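Local coordinates for protein thermophilic dibenzothiophene desulfurization enzyme C (Paenibacillus sp. A11-2, PDB 5XDC) that probably catalyses the FMNH2- and oxygen-dependent oxidation of dibenzothiophene to its 5-oxide and then to the 5,5-dioxide, at residues Arg46-Arg50 with Ala163-Arg167; Ile59-Gly65 with Tyr114-Val118; Asp84-Leu90 with Met207-Ser212; His94-Phe98 with Trp122-Asn126; Val101-Ala105 with Lys243-Trp247. One frame throughout, in Å; residues are numbered along the deposited sequence.

Interaction 1: residues Arg46-Arg50 with Ala163-Arg167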
# COMPACT_ATOMS: atom_id res chain seq x y z
N ARG B 46 -31.65 -7.60 21.26
CA ARG B 46 -31.89 -6.29 21.84
C ARG B 46 -32.44 -6.43 23.26
O ARG B 46 -32.05 -5.68 24.16
CB ARG B 46 -32.84 -5.48 20.95
CG ARG B 46 -32.21 -5.04 19.61
CD ARG B 46 -33.24 -4.39 18.71
NE ARG B 46 -33.84 -3.22 19.34
CZ ARG B 46 -33.33 -1.99 19.31
NH1 ARG B 46 -32.21 -1.74 18.64
NH2 ARG B 46 -33.93 -1.00 19.94
N ASP B 47 -33.33 -7.40 23.49
CA ASP B 47 -33.86 -7.60 24.84
C ASP B 47 -32.78 -8.13 25.79
O ASP B 47 -32.76 -7.77 26.97
CB ASP B 47 -35.07 -8.53 24.81
CG ASP B 47 -36.32 -7.87 24.25
OD1 ASP B 47 -36.37 -6.62 24.12
OD2 ASP B 47 -37.30 -8.60 23.94
N ALA B 48 -31.88 -8.98 25.30
CA ALA B 48 -30.76 -9.41 26.14
C ALA B 48 -29.91 -8.21 26.56
O ALA B 48 -29.45 -8.14 27.70
CB ALA B 48 -29.90 -10.44 25.42
N ILE B 49 -29.69 -7.26 25.65
CA ILE B 49 -28.97 -6.05 26.01
C ILE B 49 -29.75 -5.26 27.05
O ILE B 49 -29.18 -4.70 28.00
CB ILE B 49 -28.65 -5.22 24.75
CG1 ILE B 49 -27.64 -5.98 23.88
CG2 ILE B 49 -28.14 -3.84 25.13
CD1 ILE B 49 -27.38 -5.32 22.53
N ARG B 50 -31.08 -5.19 26.89
CA ARG B 50 -31.92 -4.50 27.86
C ARG B 50 -31.76 -5.11 29.25
O ARG B 50 -31.58 -4.39 30.23
CB ARG B 50 -33.38 -4.56 27.42
CG ARG B 50 -33.77 -3.58 26.33
CD ARG B 50 -35.29 -3.57 26.14
NE ARG B 50 -35.71 -2.56 25.17
CZ ARG B 50 -35.88 -2.76 23.85
NH1 ARG B 50 -35.65 -3.95 23.31
NH2 ARG B 50 -36.25 -1.76 23.07
N ALA B 163 -36.19 0.60 14.75
CA ALA B 163 -37.18 -0.42 15.09
C ALA B 163 -36.98 -0.85 16.53
O ALA B 163 -35.84 -0.91 17.02
CB ALA B 163 -37.05 -1.63 14.17
N ASP B 164 -38.08 -1.16 17.21
CA ASP B 164 -38.01 -1.63 18.60
C ASP B 164 -37.32 -0.60 19.51
O ASP B 164 -36.70 -0.96 20.51
CB ASP B 164 -37.30 -2.98 18.67
CG ASP B 164 -37.27 -3.58 20.08
OD1 ASP B 164 -38.35 -3.65 20.72
OD2 ASP B 164 -36.18 -3.99 20.53
N ALA B 165 -37.42 0.68 19.17
CA ALA B 165 -36.80 1.75 19.95
C ALA B 165 -37.79 2.29 20.97
O ALA B 165 -38.91 2.65 20.62
CB ALA B 165 -36.34 2.88 19.03
N ASP B 166 -37.35 2.38 22.23
CA ASP B 166 -38.23 2.94 23.25
C ASP B 166 -38.43 4.44 23.06
O ASP B 166 -39.51 4.96 23.37
CB ASP B 166 -37.67 2.64 24.63
CG ASP B 166 -37.58 1.16 24.88
OD1 ASP B 166 -38.60 0.58 25.27
OD2 ASP B 166 -36.52 0.56 24.65
N ARG B 167 -37.41 5.15 22.58
CA ARG B 167 -37.49 6.55 22.23
C ARG B 167 -36.67 6.74 20.96
O ARG B 167 -35.68 6.03 20.73
CB ARG B 167 -36.94 7.48 23.33
CG ARG B 167 -37.76 7.56 24.62
CD ARG B 167 -39.09 8.24 24.35
NE ARG B 167 -39.87 8.52 25.55
CZ ARG B 167 -40.70 7.66 26.14
NH1 ARG B 167 -40.86 6.43 25.67
NH2 ARG B 167 -41.39 8.03 27.21
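R46 and R50, one turn apart on helix 43-52, reach D164 and D166 in the loop ahead of strand 167-174 and build a salt-bridge network that ties the helical N-terminal domain of this acyl-CoA dehydrogenase-like fold to its middle, beta domain. In the ionic part, D164 OD2 is shared: R46 NE meets it at 2.7 Å on the anti lone pair, while R50 NH1 approaches on the syn side at 2.8 Å. Both guanidinium groups hold this oxygen at an edge, in their own planes, and stand steeply to the carboxylate. Because the R50 chain runs extended from CG to NE, its guanidinium also reaches D166 OD2 side-on, with NH2 at 2.8 Å and NE at 3.3 Å. D47 adds a weak bond to R50 NH1, its main partner being K43, which also pairs with D164.

Guanidinium bonds to a main-chain carbonyl reinforce these. D164 O accepts from both arginines, so two oxygens of one residue are doubly gripped, and the loop is fixed in main chain and side chain. R50 NH2 reaches D164 O at 2.7 Å, whereas R46 NH2, 2.8 Å from that same D164 O, sits well above the carbonyl plane.

Interaction 2: residues Ile59-Gly65 with Tyr114-Val118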
# COMPACT_ATOMS: atom_id res chain seq x y z
N ILE B 59 -25.43 6.68 32.62
CA ILE B 59 -26.33 7.36 33.55
C ILE B 59 -25.70 7.27 34.94
O ILE B 59 -25.21 6.21 35.33
CB ILE B 59 -27.73 6.73 33.52
CG1 ILE B 59 -28.41 6.98 32.17
CG2 ILE B 59 -28.63 7.27 34.65
CD1 ILE B 59 -29.67 6.16 31.97
N SER B 60 -25.69 8.38 35.67
CA SER B 60 -25.08 8.40 37.00
C SER B 60 -25.75 7.40 37.93
O SER B 60 -26.93 7.06 37.78
CB SER B 60 -25.18 9.79 37.60
OG SER B 60 -26.54 10.06 37.91
N LYS B 61 -24.99 6.94 38.93
CA LYS B 61 -25.58 6.07 39.93
C LYS B 61 -26.72 6.76 40.68
O LYS B 61 -27.71 6.11 41.03
CB LYS B 61 -24.50 5.59 40.91
CG LYS B 61 -23.50 4.63 40.28
CD LYS B 61 -22.49 4.12 41.29
CE LYS B 61 -21.54 3.12 40.65
NZ LYS B 61 -20.62 2.53 41.64
N GLU B 62 -26.60 8.07 40.90
CA GLU B 62 -27.65 8.83 41.57
C GLU B 62 -28.98 8.69 40.84
O GLU B 62 -30.04 8.68 41.48
CB GLU B 62 -27.25 10.30 41.65
CG GLU B 62 -28.32 11.27 42.15
CD GLU B 62 -28.73 11.03 43.60
OE1 GLU B 62 -27.87 10.60 44.39
OE2 GLU B 62 -29.92 11.26 43.93
N ARG B 63 -28.95 8.57 39.52
CA ARG B 63 -30.16 8.43 38.72
C ARG B 63 -30.48 7.00 38.36
O ARG B 63 -31.37 6.75 37.54
CB ARG B 63 -30.03 9.28 37.45
CG ARG B 63 -30.10 10.77 37.72
CD ARG B 63 -29.53 11.59 36.58
NE ARG B 63 -29.80 13.02 36.73
CZ ARG B 63 -29.14 13.99 36.11
NH1 ARG B 63 -29.48 15.25 36.32
NH2 ARG B 63 -28.14 13.70 35.28
N GLY B 64 -29.79 6.03 38.97
CA GLY B 64 -30.09 4.63 38.79
C GLY B 64 -29.22 3.92 37.79
O GLY B 64 -29.40 2.72 37.60
N GLY B 65 -28.29 4.63 37.15
CA GLY B 65 -27.40 4.04 36.17
C GLY B 65 -26.17 3.42 36.79
O GLY B 65 -26.04 3.27 38.01
N TYR B 114 -33.85 10.02 32.87
CA TYR B 114 -32.85 8.98 33.09
C TYR B 114 -33.36 7.90 34.03
O TYR B 114 -33.15 6.71 33.78
CB TYR B 114 -31.54 9.60 33.59
CG TYR B 114 -30.80 10.39 32.54
CD1 TYR B 114 -31.33 10.60 31.27
CD2 TYR B 114 -29.56 10.93 32.82
CE1 TYR B 114 -30.64 11.34 30.32
CE2 TYR B 114 -28.86 11.67 31.88
CZ TYR B 114 -29.41 11.86 30.62
OH TYR B 114 -28.71 12.58 29.68
N PRO B 115 -34.06 8.23 35.12
CA PRO B 115 -34.66 7.15 35.92
C PRO B 115 -35.66 6.34 35.12
O PRO B 115 -35.77 5.12 35.31
CB PRO B 115 -35.32 7.90 37.09
CG PRO B 115 -34.54 9.12 37.22
CD PRO B 115 -34.17 9.53 35.81
N GLN B 116 -36.39 7.00 34.23
CA GLN B 116 -37.33 6.30 33.36
C GLN B 116 -36.60 5.34 32.44
O GLN B 116 -37.00 4.19 32.27
CB GLN B 116 -38.13 7.32 32.57
CG GLN B 116 -39.36 6.75 31.94
CD GLN B 116 -40.23 7.80 31.26
OE1 GLN B 116 -39.84 8.97 31.13
NE2 GLN B 116 -41.40 7.38 30.81
N ALA B 117 -35.50 5.81 31.84
CA ALA B 117 -34.70 4.97 30.95
C ALA B 117 -34.15 3.75 31.67
O ALA B 117 -34.04 2.66 31.07
CB ALA B 117 -33.55 5.79 30.37
N VAL B 118 -33.79 3.90 32.94
CA VAL B 118 -33.34 2.75 33.73
C VAL B 118 -34.49 1.79 34.00
O VAL B 118 -34.39 0.58 33.78
CB VAL B 118 -32.70 3.22 35.05
CG1 VAL B 118 -32.39 2.02 35.94
CG2 VAL B 118 -31.43 4.04 34.80
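I59 lays its CG2 branch against the CB of Y114, 3.9 Å away, while its CG1 lies near the start of the ring, at CG and CD2. The longer branch carries on along the helix: with CG1 beside the backbone N and the chain then extended (chi2 169°), CD1 comes within 3.9 Å of V118 CG2 and 4.2 Å of A117 CB. One isoleucine thus spans a full turn of helix 107-119. Shortening this side chain to an alanine is likely to leave V118 CG2 and A117 CB without their apolar partner and open a gap beside the Y114 ring.

R63 flanks the same tyrosine with its aliphatic part, R63 CD lying 3.8 Å from Y114 CD2. Its guanidinium plane stands perpendicular to the ring, and NH2 passes near CD2 and CE2. The phenolic end of Y114 is held by D102, so the ring is fixed at its hydroxyl as well as along its flank.

Towards the other end, main chain replaces side chains. The R63 carbonyl oxygen is 3.7 Å from P115 CA, and G64 O lies 3.5 Å from V118 CG1. The loop that offers these carbonyls is folded back on itself by a bond from G65 N to S60 O, 2.9 Å. At G65 a side chain would run into the carbonyl oxygen of I59. S60 OG accepts from R63 N, an ST motif in a compact loop packed on a helix within the helical N-terminal domain of an acyl-CoA dehydrogenase-type fold.

Interaction 3: residues Asp84-Leu90 with Met207-Ser212. With IND (indole), chain J.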
# COMPACT_ATOMS: atom_id res chain seq x y z
N ASP B 84 -20.93 -9.38 16.58
CA ASP B 84 -22.08 -9.10 15.73
C ASP B 84 -22.03 -7.60 15.45
O ASP B 84 -22.29 -6.80 16.35
CB ASP B 84 -23.38 -9.51 16.41
CG ASP B 84 -24.60 -9.27 15.55
OD1 ASP B 84 -24.66 -8.23 14.87
OD2 ASP B 84 -25.52 -10.13 15.59
N ALA B 85 -21.66 -7.23 14.22
CA ALA B 85 -21.45 -5.82 13.92
C ALA B 85 -22.74 -5.02 13.98
O ALA B 85 -22.71 -3.84 14.32
CB ALA B 85 -20.80 -5.67 12.54
N SER B 86 -23.88 -5.63 13.64
CA SER B 86 -25.15 -4.92 13.73
C SER B 86 -25.50 -4.62 15.18
O SER B 86 -25.95 -3.51 15.51
CB SER B 86 -26.27 -5.73 13.09
OG SER B 86 -26.15 -5.77 11.67
N LEU B 87 -25.32 -5.61 16.06
CA LEU B 87 -25.61 -5.37 17.47
C LEU B 87 -24.61 -4.39 18.07
O LEU B 87 -24.99 -3.54 18.87
CB LEU B 87 -25.62 -6.69 18.23
CG LEU B 87 -26.88 -7.54 17.98
CD1 LEU B 87 -26.72 -8.95 18.51
CD2 LEU B 87 -28.09 -6.87 18.61
N GLY B 88 -23.33 -4.46 17.68
CA GLY B 88 -22.39 -3.43 18.10
C GLY B 88 -22.80 -2.05 17.64
O GLY B 88 -22.74 -1.08 18.41
N HIS B 89 -23.23 -1.93 16.38
CA HIS B 89 -23.73 -0.67 15.84
C HIS B 89 -24.95 -0.18 16.62
O HIS B 89 -25.01 0.98 17.03
CB HIS B 89 -24.03 -0.90 14.36
CG HIS B 89 -24.83 0.17 13.70
ND1 HIS B 89 -24.43 0.75 12.52
CD2 HIS B 89 -26.05 0.70 13.98
CE1 HIS B 89 -25.34 1.62 12.12
NE2 HIS B 89 -26.32 1.62 13.00
N LEU B 90 -25.92 -1.06 16.86
CA LEU B 90 -27.12 -0.63 17.57
C LEU B 90 -26.77 -0.15 18.97
O LEU B 90 -27.22 0.91 19.41
CB LEU B 90 -28.13 -1.78 17.64
CG LEU B 90 -28.82 -2.18 16.34
CD1 LEU B 90 -29.56 -3.49 16.53
CD2 LEU B 90 -29.75 -1.07 15.89
N MET B 207 -24.19 -4.69 7.87
CA MET B 207 -24.97 -4.06 8.94
C MET B 207 -26.46 -4.37 8.77
O MET B 207 -27.33 -3.52 8.94
CB MET B 207 -24.74 -2.55 8.99
CG MET B 207 -23.30 -2.16 9.39
SD MET B 207 -22.92 -2.79 11.05
CE MET B 207 -21.40 -1.90 11.41
N ARG B 208 -26.75 -5.64 8.46
CA ARG B 208 -28.06 -6.01 7.95
C ARG B 208 -29.15 -6.01 9.02
O ARG B 208 -30.34 -6.01 8.66
CB ARG B 208 -27.98 -7.40 7.30
CG ARG B 208 -27.30 -7.37 5.94
CD ARG B 208 -27.34 -8.72 5.24
NE ARG B 208 -28.67 -9.30 5.21
CZ ARG B 208 -29.65 -8.92 4.39
NH1 ARG B 208 -29.48 -7.93 3.53
NH2 ARG B 208 -30.82 -9.54 4.45
N GLN B 209 -28.80 -6.03 10.31
CA GLN B 209 -29.79 -6.03 11.39
C GLN B 209 -29.80 -4.73 12.19
O GLN B 209 -30.22 -4.72 13.35
CB GLN B 209 -29.57 -7.23 12.32
CG GLN B 209 -29.92 -8.56 11.65
CD GLN B 209 -30.22 -9.67 12.64
OE1 GLN B 209 -29.35 -10.09 13.42
NE2 GLN B 209 -31.47 -10.13 12.64
N THR B 210 -29.40 -3.62 11.57
CA THR B 210 -29.39 -2.33 12.24
C THR B 210 -30.66 -1.53 12.01
O THR B 210 -30.78 -0.42 12.54
CB THR B 210 -28.18 -1.49 11.81
OG1 THR B 210 -28.24 -1.20 10.41
CG2 THR B 210 -26.87 -2.21 12.16
N ASP B 211 -31.61 -2.05 11.23
CA ASP B 211 -32.86 -1.35 10.91
C ASP B 211 -32.63 0.13 10.60
O ASP B 211 -33.23 1.03 11.20
CB ASP B 211 -33.87 -1.54 12.03
CG ASP B 211 -34.72 -2.77 11.80
OD1 ASP B 211 -35.53 -2.76 10.85
OD2 ASP B 211 -34.55 -3.71 12.57
N SER B 212 -31.77 0.37 9.61
CA SER B 212 -31.37 1.71 9.22
C SER B 212 -32.16 2.22 8.03
O SER B 212 -31.67 3.05 7.26
CB SER B 212 -29.87 1.74 8.94
OG SER B 212 -29.15 1.49 10.13
N1 IND J . -25.32 1.24 7.97
C2 IND J . -26.18 1.39 8.97
C3 IND J . -26.30 2.66 9.04
C4 IND J . -25.50 4.78 7.99
C5 IND J . -24.65 5.23 6.98
C6 IND J . -23.93 4.31 6.19
C7 IND J . -24.06 2.94 6.42
C8 IND J . -24.91 2.49 7.42
C9 IND J . -25.63 3.44 8.22
O HOH W 1 -26.68 -9.42 12.90
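The first turn of helix 85-104 abuts a type I beta turn, M207 to T210, with the CA atoms of S86 and M207 only 4.9 Å apart. S86 makes the direct polar link: its OG accepts from Q209 N at 3.0 Å in a fairly straight bond (158°), while S86 CB packs on the CB of Q209. Beside it, M207 bends at chi2 (-61°), which brings SD to 3.4 Å from A85 O and alongside the CB of A85. L90 covers the turn with its two methyls, CD2 against T210 O and CD1 against Q209 O, a buried carbonyl with no hydrogen-bond partner.

The T210 methyl lies over one face of the H89 ring, with CG2 3.6 Å from the ring centroid in a CH-pi contact, and the two side chains cross at about a right angle. T210 OG1 meanwhile donates to M207 O at 2.9 Å, closing the turn on itself. D84, the N-cap, accepts from L87 N through OD1. A water bridges D84 OD2 and Q209 OE1, and R35 is the salt-bridge partner of D84; Q209 NE2 is hydrogen-bonded to G39 O.

H89, M207, T210 and S212 all line the indole pocket. Indole C2 lies 3.3 Å from H89 CE1 and 3.2 Å from S212 OG. With T210 packed on the imidazole and the helix start pinned to the turn, polar bonds and apolar contacts together probably fix these four residues, whose nearest approaches to the flat ligand are non-bonded contacts.

Interaction 4: residues His94-Phe98 with Trp122-Asn126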
# COMPACT_ATOMS: atom_id res chain seq x y z
N HIS B 94 -26.93 3.79 20.32
CA HIS B 94 -27.66 4.13 21.53
C HIS B 94 -26.88 5.15 22.36
O HIS B 94 -27.45 6.14 22.82
CB HIS B 94 -27.93 2.86 22.33
CG HIS B 94 -28.33 3.11 23.75
ND1 HIS B 94 -29.64 3.28 24.14
CD2 HIS B 94 -27.59 3.19 24.88
CE1 HIS B 94 -29.69 3.47 25.45
NE2 HIS B 94 -28.45 3.42 25.92
N PHE B 95 -25.57 4.95 22.51
CA PHE B 95 -24.78 5.92 23.27
C PHE B 95 -24.54 7.22 22.51
O PHE B 95 -24.40 8.27 23.14
CB PHE B 95 -23.47 5.27 23.72
CG PHE B 95 -23.69 4.18 24.73
CD1 PHE B 95 -24.07 4.49 26.02
CD2 PHE B 95 -23.62 2.86 24.36
CE1 PHE B 95 -24.31 3.48 26.93
CE2 PHE B 95 -23.87 1.86 25.25
CZ PHE B 95 -24.22 2.17 26.56
N SER B 96 -24.49 7.19 21.18
CA SER B 96 -24.48 8.45 20.43
C SER B 96 -25.76 9.23 20.70
O SER B 96 -25.72 10.44 20.96
CB SER B 96 -24.32 8.19 18.93
OG SER B 96 -24.50 9.38 18.19
N ASN B 97 -26.90 8.55 20.66
CA ASN B 97 -28.18 9.20 20.94
C ASN B 97 -28.21 9.71 22.37
O ASN B 97 -28.62 10.86 22.62
CB ASN B 97 -29.33 8.23 20.70
CG ASN B 97 -29.40 7.74 19.24
OD1 ASN B 97 -29.00 8.44 18.32
ND2 ASN B 97 -29.91 6.53 19.05
N PHE B 98 -27.76 8.89 23.31
CA PHE B 98 -27.70 9.30 24.70
C PHE B 98 -26.81 10.52 24.88
O PHE B 98 -27.16 11.45 25.61
CB PHE B 98 -27.20 8.15 25.57
CG PHE B 98 -27.06 8.54 27.00
CD1 PHE B 98 -28.15 8.46 27.84
CD2 PHE B 98 -25.87 9.05 27.48
CE1 PHE B 98 -28.05 8.85 29.16
CE2 PHE B 98 -25.77 9.45 28.82
CZ PHE B 98 -26.86 9.34 29.64
N TRP B 122 -34.71 1.45 28.42
CA TRP B 122 -34.76 2.12 27.12
C TRP B 122 -33.56 1.78 26.25
O TRP B 122 -32.41 1.86 26.69
CB TRP B 122 -34.83 3.62 27.30
CG TRP B 122 -36.17 4.14 27.69
CD1 TRP B 122 -37.31 3.41 27.95
CD2 TRP B 122 -36.52 5.51 27.85
NE1 TRP B 122 -38.34 4.26 28.27
CE2 TRP B 122 -37.89 5.55 28.22
CE3 TRP B 122 -35.82 6.71 27.74
CZ2 TRP B 122 -38.55 6.75 28.46
CZ3 TRP B 122 -36.48 7.91 27.98
CH2 TRP B 122 -37.83 7.91 28.34
N PHE B 123 -33.85 1.45 25.00
CA PHE B 123 -32.87 1.28 23.93
C PHE B 123 -33.21 2.39 22.94
O PHE B 123 -34.31 2.39 22.37
CB PHE B 123 -33.01 -0.12 23.33
CG PHE B 123 -31.76 -0.68 22.69
CD1 PHE B 123 -30.92 0.11 21.94
CD2 PHE B 123 -31.46 -2.02 22.83
CE1 PHE B 123 -29.79 -0.44 21.34
CE2 PHE B 123 -30.34 -2.57 22.23
CZ PHE B 123 -29.51 -1.76 21.50
N LEU B 124 -32.33 3.37 22.78
CA LEU B 124 -32.62 4.58 22.02
C LEU B 124 -32.35 4.37 20.53
O LEU B 124 -31.37 3.71 20.15
CB LEU B 124 -31.79 5.77 22.51
CG LEU B 124 -31.91 6.16 23.99
CD1 LEU B 124 -30.90 7.24 24.35
CD2 LEU B 124 -33.31 6.65 24.29
N GLY B 125 -33.24 4.92 19.70
CA GLY B 125 -33.08 4.90 18.26
C GLY B 125 -32.94 6.31 17.69
O GLY B 125 -33.13 7.32 18.37
N ASN B 126 -32.61 6.36 16.39
CA ASN B 126 -32.17 7.59 15.75
C ASN B 126 -33.01 7.84 14.50
O ASN B 126 -33.17 6.94 13.67
CB ASN B 126 -30.68 7.47 15.39
CG ASN B 126 -30.11 8.74 14.87
OD1 ASN B 126 -30.03 8.93 13.65
ND2 ASN B 126 -29.69 9.62 15.77
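H94 turns the edge of its imidazole to the backbone of L124: ND1 accepts from L124 N at 3.0 Å, nearly straight (174°) and in the ring plane. With CG anti to the backbone N, the ring extends towards the strand, and its other nitrogen, NE2, is hydrogen-bonded as donor to L55 O, so both ring nitrogens are held and rotation is fixed. The F123 ring stands almost perpendicular to it (82°), its CE1 touching H94 CB at 3.9 Å.

L124 points toward the helix, its CB lying 3.9 Å from N97 CB and its CD1 4.0 Å from F98 CB. One turn on from H94, N97 sets its amide nearly parallel to that of N126 but not in the same plane: the bond from N126 ND2 to N97 OD1, 2.9 Å long, is tilted from the carbonyl plane. A weak bond from N97 ND2 to L124 O adds a second tie.

N126 belongs to the FMN site, which holds no FMN in this chain; its OD1 accepts from S129 N, and N97, bonded to its ND2, is probably a second-shell residue that orients it. Segment 94-98 crosses strand residues 124-126 at 86°, where the helical N-terminal and beta middle domains of the acyl-CoA dehydrogenase-type fold join beside the flavin site.

Interaction 5: residues Val101-Ala105 with Lys243-Trp247; sequences VDLFA and KPSLW
L103 sits against the 3-10 turn 243-246 with both of its methyls. CD1 points at the main chain, 3.5 Å from P244 O and 3.7 Å from W247 N, and also touches W247 CB. CD2 reaches the other way, lying 3.7 Å from K243 O and next to K243 CG, whose side chain it crosses at about a right angle. The rotation that sets CG beside the backbone N (chi1 -70°) carries CD1 to P244 and W247 and CD2 to K243. Replacement by an alanine would probably open a gap between the last helical turn and the 3-10 turn, leaving W247 CB and the backbone of P244 without their apolar cover.

F104 is the second contact residue. P244 CB lies over one face of its ring, 3.9 Å from the centroid in a CH-pi contact, and comes within 3.4 Å of F104 CZ. Proline and phenylalanine side chains cross roughly at a right angle.

Further out, the F104 ring also stacks with Y100, against which the W247 ring is set edge-to-face. W247 NE1 donates to S96 O, about two turns before L103 in helix 85-104, while K243 extends fully to give its NZ to the carbonyls of W324 and R326. The turn keeps its shape through L246 N to K243 O, 2.9 Å.

No hydrogen bond joins the two segments directly, so the contact rests on apolar and CH-pi packing, carbonyls of the turn lying against methyls, while its backbone bonds are made within the turn and its polar side-chain ends bond surrounding residues.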
# COMPACT_ATOMS: atom_id res chain seq x y z
N VAL B 101 -28.63 13.65 23.93
CA VAL B 101 -29.59 14.02 24.97
C VAL B 101 -28.87 14.65 26.15
O VAL B 101 -29.28 15.70 26.66
CB VAL B 101 -30.41 12.79 25.40
CG1 VAL B 101 -31.25 13.13 26.65
CG2 VAL B 101 -31.30 12.31 24.27
N ASP B 102 -27.79 14.01 26.61
CA ASP B 102 -27.09 14.51 27.79
C ASP B 102 -26.50 15.90 27.55
O ASP B 102 -26.44 16.70 28.49
CB ASP B 102 -25.98 13.55 28.20
CG ASP B 102 -25.54 13.78 29.63
OD1 ASP B 102 -26.29 13.38 30.53
OD2 ASP B 102 -24.46 14.36 29.83
N LEU B 103 -26.06 16.19 26.32
CA LEU B 103 -25.40 17.45 26.04
C LEU B 103 -26.37 18.61 25.83
O LEU B 103 -25.95 19.76 25.92
CB LEU B 103 -24.52 17.31 24.79
CG LEU B 103 -23.29 16.44 24.96
CD1 LEU B 103 -22.71 16.08 23.58
CD2 LEU B 103 -22.24 17.14 25.83
N PHE B 104 -27.64 18.32 25.52
CA PHE B 104 -28.61 19.36 25.21
C PHE B 104 -29.81 19.40 26.15
O PHE B 104 -30.47 20.44 26.23
CB PHE B 104 -29.13 19.20 23.77
CG PHE B 104 -28.15 19.65 22.73
CD1 PHE B 104 -28.09 20.98 22.35
CD2 PHE B 104 -27.29 18.75 22.14
CE1 PHE B 104 -27.19 21.40 21.40
CE2 PHE B 104 -26.37 19.17 21.19
CZ PHE B 104 -26.33 20.49 20.82
N ALA B 105 -30.10 18.31 26.86
CA ALA B 105 -31.26 18.28 27.74
C ALA B 105 -31.02 19.16 28.97
O ALA B 105 -29.89 19.37 29.40
CB ALA B 105 -31.56 16.85 28.18
N LYS B 243 -19.19 22.79 24.40
CA LYS B 243 -19.29 21.42 24.88
C LYS B 243 -20.30 20.57 24.11
O LYS B 243 -20.00 19.39 23.87
CB LYS B 243 -19.63 21.41 26.38
CG LYS B 243 -19.59 20.01 26.96
CD LYS B 243 -19.89 19.96 28.43
CE LYS B 243 -19.71 18.54 28.95
NZ LYS B 243 -20.13 18.34 30.37
N PRO B 244 -21.49 21.06 23.75
CA PRO B 244 -22.43 20.18 23.03
C PRO B 244 -21.89 19.71 21.69
O PRO B 244 -22.31 18.64 21.22
CB PRO B 244 -23.68 21.06 22.87
CG PRO B 244 -23.58 22.04 23.99
CD PRO B 244 -22.12 22.34 24.10
N SER B 245 -20.98 20.47 21.07
CA SER B 245 -20.36 20.01 19.83
C SER B 245 -19.43 18.82 20.06
O SER B 245 -18.91 18.28 19.07
CB SER B 245 -19.60 21.16 19.15
OG SER B 245 -18.37 21.44 19.80
N LEU B 246 -19.20 18.38 21.31
CA LEU B 246 -18.51 17.12 21.55
C LEU B 246 -19.27 15.94 20.97
O LEU B 246 -18.70 14.85 20.84
CB LEU B 246 -18.30 16.84 23.03
CG LEU B 246 -17.28 17.68 23.82
CD1 LEU B 246 -17.32 17.24 25.28
CD2 LEU B 246 -15.88 17.54 23.23
N TRP B 247 -20.55 16.12 20.63
CA TRP B 247 -21.33 15.00 20.12
C TRP B 247 -20.63 14.34 18.93
O TRP B 247 -20.59 13.10 18.84
CB TRP B 247 -22.74 15.46 19.72
CG TRP B 247 -23.51 14.33 19.13
CD1 TRP B 247 -24.20 13.38 19.80
CD2 TRP B 247 -23.61 14.00 17.74
NE1 TRP B 247 -24.75 12.48 18.92
CE2 TRP B 247 -24.41 12.84 17.65
CE3 TRP B 247 -23.12 14.58 16.56
CZ2 TRP B 247 -24.72 12.24 16.43
CZ3 TRP B 247 -23.43 13.98 15.35
CH2 TRP B 247 -24.22 12.82 15.29

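Overall arrangement
Interactions 3, 4 and 5 follow one another along helix 85-104, from the indole pocket to the 3-10 turn, the outer two centred about 24 Å apart. Interaction 4 lies between them, about 13 Å from each, and carries N126 of the FMN site, its side chain about 8 Å from the bound indole; W247 NE1 of interaction 5 bonds S96 O at 3.0 Å. Interaction 1, centred about 9 Å from interaction 4, is joined to it by D166, whose OD2 is 2.8 Å from F123 N in a probable hydrogen bond. Interaction 2 lies away from the annotated sites but touches interaction 5 through Y114 OH and D102 OD1, 2.7 Å apart, and interaction 4 through F98.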